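Local structure of periplasmic binding protein (Agrobacterium tumefaciens str. B6, 5L9G) at residues K103-P108 / P290-A295; A117-S122 / F286-A291. The protein binds the opine mannopine in the periplasm and probably hands it to an ABC transporter for uptake into the cell. One frame throughout, in Å; residues are numbered along the deposited sequence.

Contact 1 of 2, residues K103-P108 / P290-A295; sequences KADFPP and PANMKA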
# COMPACT_ATOMS: atom_id res chain seq x y z
N LYS A 103 2.10 -6.86 20.62
CA LYS A 103 2.22 -5.52 20.01
C LYS A 103 3.64 -4.93 20.08
O LYS A 103 4.02 -4.18 19.18
CB LYS A 103 1.17 -4.55 20.58
CG LYS A 103 -0.26 -4.90 20.18
CD LYS A 103 -1.23 -3.80 20.57
CE LYS A 103 -2.66 -4.15 20.21
NZ LYS A 103 -3.55 -2.97 20.31
N ALA A 104 4.45 -5.32 21.10
CA ALA A 104 5.84 -4.88 21.28
C ALA A 104 6.75 -5.29 20.10
O ALA A 104 7.75 -4.62 19.84
CB ALA A 104 6.40 -5.40 22.59
N ASP A 105 6.39 -6.37 19.38
CA ASP A 105 7.13 -6.87 18.22
C ASP A 105 6.82 -6.11 16.93
O ASP A 105 7.48 -6.34 15.93
CB ASP A 105 6.82 -8.35 17.99
CG ASP A 105 7.21 -9.27 19.13
OD1 ASP A 105 8.21 -8.96 19.82
OD2 ASP A 105 6.58 -10.32 19.28
N PHE A 106 5.79 -5.25 16.93
CA PHE A 106 5.39 -4.54 15.72
C PHE A 106 5.52 -3.02 15.88
O PHE A 106 5.56 -2.54 17.01
CB PHE A 106 3.94 -4.95 15.34
CG PHE A 106 3.83 -6.38 14.86
CD1 PHE A 106 3.80 -7.44 15.76
CD2 PHE A 106 3.77 -6.67 13.50
CE1 PHE A 106 3.76 -8.76 15.30
CE2 PHE A 106 3.68 -7.99 13.04
CZ PHE A 106 3.69 -9.03 13.94
N PRO A 107 5.57 -2.22 14.78
CA PRO A 107 5.65 -0.76 14.95
C PRO A 107 4.46 -0.22 15.76
O PRO A 107 3.37 -0.82 15.73
CB PRO A 107 5.64 -0.23 13.51
CG PRO A 107 6.13 -1.36 12.67
CD PRO A 107 5.57 -2.59 13.34
N PRO A 108 4.63 0.87 16.55
CA PRO A 108 3.48 1.39 17.32
C PRO A 108 2.34 1.83 16.39
O PRO A 108 2.60 2.40 15.33
CB PRO A 108 4.07 2.56 18.12
CG PRO A 108 5.30 2.95 17.40
CD PRO A 108 5.83 1.72 16.72
N PRO A 290 9.42 -6.46 6.29
CA PRO A 290 8.55 -7.13 7.29
C PRO A 290 8.16 -6.18 8.43
O PRO A 290 8.92 -5.26 8.75
CB PRO A 290 9.42 -8.29 7.80
CG PRO A 290 10.82 -7.88 7.53
CD PRO A 290 10.77 -7.06 6.26
N ALA A 291 6.96 -6.37 9.02
CA ALA A 291 6.51 -5.52 10.13
C ALA A 291 6.95 -6.09 11.49
O ALA A 291 7.13 -5.34 12.44
CB ALA A 291 5.00 -5.35 10.11
N ASN A 292 7.14 -7.42 11.56
CA ASN A 292 7.58 -8.07 12.80
C ASN A 292 9.08 -7.80 13.01
O ASN A 292 9.92 -8.31 12.27
CB ASN A 292 7.28 -9.57 12.77
CG ASN A 292 7.46 -10.27 14.09
OD1 ASN A 292 8.27 -9.88 14.94
ND2 ASN A 292 6.73 -11.34 14.30
N MET A 293 9.41 -6.97 14.03
CA MET A 293 10.77 -6.56 14.41
C MET A 293 11.72 -7.75 14.62
O MET A 293 12.91 -7.64 14.33
CB MET A 293 10.74 -5.70 15.69
CG MET A 293 10.11 -4.33 15.49
SD MET A 293 9.71 -3.44 17.04
CE MET A 293 9.22 -1.86 16.32
N LYS A 294 11.18 -8.87 15.13
CA LYS A 294 11.95 -10.09 15.37
C LYS A 294 12.47 -10.73 14.07
O LYS A 294 13.49 -11.41 14.11
CB LYS A 294 11.15 -11.10 16.21
CG LYS A 294 10.86 -10.64 17.64
CD LYS A 294 9.85 -11.57 18.33
CE LYS A 294 10.48 -12.75 19.02
NZ LYS A 294 9.46 -13.61 19.68
N ALA A 295 11.80 -10.50 12.91
CA ALA A 295 12.23 -11.04 11.61
C ALA A 295 13.63 -10.53 11.19
O ALA A 295 14.39 -11.29 10.58
CB ALA A 295 11.21 -10.72 10.53
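D105 and M293 are tied by the one hydrogen bond crossing between the segments: M293 N donates to D105 O at 2.8 Å, a straight bond with an N-H...O angle of 162°. In the M293 side chain, CG is against D105 O, SD passes 3.6 Å from A104 O, and the extended chain ends with CE against the backbone of F106.

Next to this bond, the ring of F106 packs on the backbone of N292 in a CH-pi contact, with N292 CA over one face, 4.2 Å from the ring centroid and displaced toward the rim. The N292 amide plane is inclined 42° to the ring. F106 CD2 meets A291 CB at 3.8 Å, while P107 CD presses on A291 O. K294 passes slantwise across the D105 carboxylate, its CD 3.4 Å from D105 OD1; D105 OD2 and K294 NZ, 4.4 Å apart, are probably attracted without forming a salt bridge.

N292 is positioned from both ends of its amide. With CG anti to the backbone N (chi1 -169°), OD1 accepts from K294 N at 3.1 Å, a capping bond at the turn into helix 294-299, and ND2 donates to S274 O. Q279 OE1 of helix 276-279 accepts from N292 N. The contact sits between the loop before strand 111-112 and the turn leading into helix 294-299, with P107 and A291 resting on strand 115-128.

Contact 2 of 2, residues A117-S122 / F286-A291; sequences ANSNYS and FATAPA. With MO0 (mannopine), chain C.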
# COMPACT_ATOMS: atom_id res chain seq x y z
N ALA A 117 -0.49 -5.79 11.26
CA ALA A 117 0.44 -5.40 10.19
C ALA A 117 1.25 -6.61 9.70
O ALA A 117 1.56 -7.52 10.48
CB ALA A 117 1.40 -4.32 10.68
N ASN A 118 1.57 -6.63 8.40
CA ASN A 118 2.46 -7.65 7.87
C ASN A 118 3.69 -6.99 7.20
O ASN A 118 4.70 -7.67 7.01
CB ASN A 118 1.74 -8.66 6.92
CG ASN A 118 1.44 -8.18 5.51
OD1 ASN A 118 1.48 -6.99 5.18
ND2 ASN A 118 1.18 -9.10 4.60
N SER A 119 3.62 -5.68 6.84
CA SER A 119 4.72 -5.03 6.14
C SER A 119 4.63 -3.51 6.12
O SER A 119 3.56 -2.94 6.34
CB SER A 119 4.76 -5.51 4.68
OG SER A 119 3.54 -5.17 4.03
N ASN A 120 5.77 -2.88 5.79
CA ASN A 120 5.89 -1.48 5.45
C ASN A 120 6.31 -1.43 3.98
O ASN A 120 7.07 -2.29 3.51
CB ASN A 120 6.88 -0.71 6.33
CG ASN A 120 6.38 -0.55 7.73
OD1 ASN A 120 5.31 0.02 7.99
ND2 ASN A 120 7.09 -1.13 8.67
N TYR A 121 5.81 -0.43 3.27
CA TYR A 121 6.09 -0.19 1.86
C TYR A 121 6.05 1.33 1.62
O TYR A 121 5.71 2.09 2.53
CB TYR A 121 5.04 -0.90 0.99
CG TYR A 121 3.63 -0.40 1.20
CD1 TYR A 121 2.85 -0.85 2.26
CD2 TYR A 121 3.06 0.53 0.32
CE1 TYR A 121 1.56 -0.38 2.47
CE2 TYR A 121 1.77 1.00 0.51
CZ TYR A 121 1.02 0.53 1.58
OH TYR A 121 -0.26 0.98 1.76
N SER A 122 6.38 1.76 0.40
CA SER A 122 6.36 3.18 0.06
C SER A 122 5.51 3.41 -1.18
O SER A 122 5.52 2.58 -2.10
CB SER A 122 7.78 3.70 -0.21
OG SER A 122 8.65 3.60 0.91
N PHE A 286 10.72 -10.10 -3.49
CA PHE A 286 9.89 -8.89 -3.59
C PHE A 286 10.38 -7.79 -2.64
O PHE A 286 10.64 -8.06 -1.48
CB PHE A 286 8.41 -9.24 -3.37
CG PHE A 286 7.44 -8.12 -3.71
CD1 PHE A 286 7.06 -7.88 -5.03
CD2 PHE A 286 6.90 -7.33 -2.71
CE1 PHE A 286 6.15 -6.85 -5.33
CE2 PHE A 286 5.99 -6.30 -3.02
CZ PHE A 286 5.63 -6.07 -4.32
N ALA A 287 10.50 -6.55 -3.15
CA ALA A 287 11.00 -5.43 -2.37
C ALA A 287 9.92 -4.89 -1.43
O ALA A 287 9.14 -4.01 -1.78
CB ALA A 287 11.54 -4.33 -3.28
N THR A 288 9.87 -5.50 -0.24
CA THR A 288 8.98 -5.09 0.86
C THR A 288 9.79 -5.12 2.16
O THR A 288 10.96 -5.50 2.13
CB THR A 288 7.70 -5.92 0.88
OG1 THR A 288 6.82 -5.32 1.84
CG2 THR A 288 7.96 -7.39 1.24
N ALA A 289 9.18 -4.70 3.29
CA ALA A 289 9.84 -4.69 4.59
C ALA A 289 8.95 -5.41 5.59
O ALA A 289 7.80 -5.02 5.72
CB ALA A 289 10.09 -3.26 5.05
N PRO A 290 9.42 -6.46 6.29
CA PRO A 290 8.55 -7.13 7.29
C PRO A 290 8.16 -6.18 8.43
O PRO A 290 8.92 -5.26 8.75
CB PRO A 290 9.42 -8.29 7.80
CG PRO A 290 10.82 -7.88 7.53
CD PRO A 290 10.77 -7.06 6.26
N ALA A 291 6.96 -6.37 9.02
CA ALA A 291 6.51 -5.52 10.13
C ALA A 291 6.95 -6.09 11.49
O ALA A 291 7.13 -5.34 12.44
CB ALA A 291 5.00 -5.35 10.11
OAB MO0 C . -6.98 -1.80 1.67
CAF MO0 C . -7.29 -2.29 0.39
CAG MO0 C . -6.20 -2.00 -0.64
OAC MO0 C . -6.42 -0.76 -1.22
CAH MO0 C . -4.80 -2.20 -0.13
OAM MO0 C . -4.62 -3.47 0.39
CAI MO0 C . -3.69 -1.86 -1.13
OAD MO0 C . -3.76 -2.69 -2.25
CAJ MO0 C . -2.33 -1.86 -0.49
OAE MO0 C . -2.31 -0.93 0.55
CAK MO0 C . -1.16 -1.64 -1.47
N MO0 C . -0.16 -2.69 -1.25
CA MO0 C . 1.11 -2.43 -1.98
C MO0 C . 1.19 -3.29 -3.21
O MO0 C . 0.19 -3.97 -3.55
CB MO0 C . 2.34 -2.60 -1.12
CG MO0 C . 2.70 -4.05 -0.89
CD MO0 C . 3.55 -4.26 0.31
OE1 MO0 C . 4.93 -4.44 0.12
NE2 MO0 C . 3.11 -4.31 1.47
OXT MO0 C . 2.22 -3.30 -3.96
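S119 and T288, one from each segment, grip the two ends of the same ligand amide. The terminal amide of mannopine donates from NE2 to S119 OG at 2.7 Å and accepts at OE1 from T288 OG1, also at 2.7 Å. T288 OG1 stands anti to its own backbone nitrogen (chi1 -172°), which brings it to OE1, so the two hydroxyls together fix the rotation of the amide. Y121 lays one ring face under the ligand chain, with mannopine CB 3.4 Å above the plane and toward the rim, and the edge of the F286 ring meets OE1 in its plane.

Behind this site the backbones pair as antiparallel strands. N120 and A289 form a hydrogen-bonded pair, N120 N to A289 O at 3.0 Å and A289 N to N120 O at 3.2 Å. A weak bond from A291 N to N118 O extends the pairing, and A117 CB touches A291 CB at 3.8 Å. Along the other edge of strand 115-128, toward strand 240-256, N118 and S119 both face D252 in a classic beta bulge. S119, Y121, F286 and T288 all belong to the mannopine pocket of this periplasmic binding protein, to which D252 adds a further hydrogen bond.

The two contacts share P290 and A291, where strand 289-290 gives way to the turn into helix 294-299, and their centres lie 11 Å apart. Contact 2 is buried near the middle of the chain and combines regular strand pairing with ligand recognition through hydroxyls. Contact 1, about 18 Å from the chain centre, is partly buried, with F106, A291 and N292 inside and M293 and K294 at the surface; a single backbone bond and aromatic and aliphatic packing hold it, with a pair of opposite charges nearby. They also touch directly: F106 CE2 lies 3.4 Å from A117 O and P107 CG touches N120, so the loop packs on strand 115-128 as well as on A291.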